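Local coordinates for protein tetraacyldisaccharide 4'-kinase (Aquifex aeolicus, PDB 4EHX) that probably transfers the gamma-phosphate of ATP to the 4'-position of a tetraacyldisaccharide 1-phosphate, forming lipid IVA in lipid A biosynthesis, at residues Y275-T278 with P279-I283. Sequence-based numbering, arbitrary orientation.
Sequences YLTT and PKDLI
Thr278 sets its hydroxyl between the backbone N and the carbonyl carbon (chi1 70°), over the start of the helix, while Asp281 swings CG back beside its own N (chi1 -70°), bringing the carboxylate up to meet it. The two side chains join in a very short hydrogen bond, Thr278 OG1 giving its proton to Asp281 OD2 at 2.5 Å. The same hydroxyl oxygen accepts from the backbone N of Asp281 at 3.2 Å (N-H...O angle 152°), so OG1 both gives and receives within one residue and caps the first turn. Thr278 O takes the main helical bond from Leu282 N at 2.8 Å, with a weak second one from Asp281 N at 3.0 Å. Pro279 fills the first helical position, where no N-H is needed; its CD sits 3.5 Å from Thr278 CB across the peptide bond. Thr277 packs against the same aspartate: its OG1 lies 3.1 Å from Asp281 CB, while its hydrogen bond goes to Phe232 O in the adjacent strand. Gly234 N also reaches Asp281 OD2 and Tyr264 OH holds OD1, so with the threonine hydroxyl both oxygens of the buried carboxylate have partners. A valine in place of Thr278 would probably leave Asp281 N with just its weak bond to the backbone carbonyl and take from OD2 its hydroxyl partner. Thr278 is thus the N-cap of the short helix 279-282, at the strand-to-helix turn of a beta-alpha-beta unit that runs from strand 275-277 to the parallel strand 291-300.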
loop_
_atom_site.group_PDB
_atom_site.type_symbol
_atom_site.label_atom_id
_atom_site.label_comp_id
_atom_site.label_asym_id
_atom_site.label_seq_id
_atom_site.Cartn_x
_atom_site.Cartn_y
_atom_site.Cartn_z
ATOM N N TYR A 275 -5.557 24.100 -0.472
ATOM C CA TYR A 275 -4.565 23.354 0.289
ATOM C C TYR A 275 -4.214 22.050 -0.407
ATOM O O TYR A 275 -5.067 21.408 -1.031
ATOM C CB TYR A 275 -5.068 23.040 1.704
ATOM C CG TYR A 275 -5.364 24.270 2.531
ATOM C CD1 TYR A 275 -6.562 24.947 2.392
ATOM C CD2 TYR A 275 -4.438 24.754 3.442
ATOM C CE1 TYR A 275 -6.834 26.089 3.141
ATOM C CE2 TYR A 275 -4.697 25.886 4.193
ATOM C CZ TYR A 275 -5.896 26.549 4.037
ATOM O OH TYR A 275 -6.141 27.666 4.789
ATOM N N LEU A 276 -2.950 21.665 -0.280
ATOM C CA LEU A 276 -2.484 20.349 -0.706
ATOM C C LEU A 276 -1.896 19.621 0.486
ATOM O O LEU A 276 -1.180 20.213 1.291
ATOM C CB LEU A 276 -1.424 20.470 -1.805
ATOM C CG LEU A 276 -1.920 21.135 -3.086
ATOM C CD1 LEU A 276 -0.867 21.037 -4.181
ATOM C CD2 LEU A 276 -3.230 20.490 -3.523
ATOM N N THR A 277 -2.214 18.338 0.602
ATOM C CA THR A 277 -1.678 17.513 1.672
ATOM C C THR A 277 -1.572 16.082 1.152
ATOM O O THR A 277 -1.762 15.845 -0.049
ATOM C CB THR A 277 -2.553 17.585 2.943
ATOM O OG1 THR A 277 -1.930 16.849 4.003
ATOM C CG2 THR A 277 -3.965 17.020 2.673
ATOM N N THR A 278 -1.248 15.140 2.033
ATOM C CA THR A 278 -1.099 13.740 1.625
ATOM C C THR A 278 -2.417 12.987 1.777
ATOM O O THR A 278 -3.274 13.383 2.557
ATOM C CB THR A 278 -0.027 12.999 2.460
ATOM O OG1 THR A 278 -0.508 12.811 3.801
ATOM C CG2 THR A 278 1.282 13.784 2.491
ATOM N N PRO A 279 -2.577 11.874 1.045
ATOM C CA PRO A 279 -3.824 11.107 1.190
ATOM C C PRO A 279 -4.072 10.634 2.626
ATOM O O PRO A 279 -5.221 10.622 3.076
ATOM C CB PRO A 279 -3.614 9.928 0.238
ATOM C CG PRO A 279 -2.709 10.496 -0.836
ATOM C CD PRO A 279 -1.762 11.409 -0.090
ATOM N N LYS A 280 -3.014 10.259 3.338
ATOM C CA LYS A 280 -3.152 9.828 4.727
ATOM C C LYS A 280 -3.674 10.951 5.620
ATOM O O LYS A 280 -4.388 10.701 6.592
ATOM C CB LYS A 280 -1.830 9.296 5.282
ATOM C CG LYS A 280 -1.936 8.830 6.731
ATOM C CD LYS A 280 -0.608 8.341 7.286
ATOM C CE LYS A 280 -0.752 7.923 8.746
ATOM N NZ LYS A 280 0.545 7.500 9.345
ATOM N N ASP A 281 -3.298 12.186 5.307
ATOM C CA ASP A 281 -3.837 13.340 6.030
ATOM C C ASP A 281 -5.255 13.657 5.562
ATOM O O ASP A 281 -6.138 14.001 6.354
ATOM C CB ASP A 281 -2.950 14.563 5.812
ATOM C CG ASP A 281 -1.610 14.438 6.496
ATOM O OD1 ASP A 281 -1.585 14.477 7.743
ATOM O OD2 ASP A 281 -0.589 14.312 5.790
ATOM N N LEU A 282 -5.467 13.525 4.261
ATOM C CA LEU A 282 -6.723 13.934 3.654
ATOM C C LEU A 282 -7.917 13.176 4.230
ATOM O O LEU A 282 -9.020 13.708 4.268
ATOM C CB LEU A 282 -6.644 13.762 2.135
ATOM C CG LEU A 282 -7.822 14.239 1.287
ATOM C CD1 LEU A 282 -8.036 15.768 1.405
ATOM C CD2 LEU A 282 -7.594 13.825 -0.154
ATOM N N ILE A 283 -7.708 11.938 4.680
ATOM C CA ILE A 283 -8.832 11.138 5.171
ATOM C C ILE A 283 -9.465 11.771 6.410
ATOM O O ILE A 283 -10.615 11.485 6.732
ATOM C CB ILE A 283 -8.461 9.659 5.463
ATOM C CG1 ILE A 283 -7.313 9.568 6.465
ATOM C CG2 ILE A 283 -8.114 8.925 4.182
ATOM C CD1 ILE A 283 -6.970 8.138 6.870
#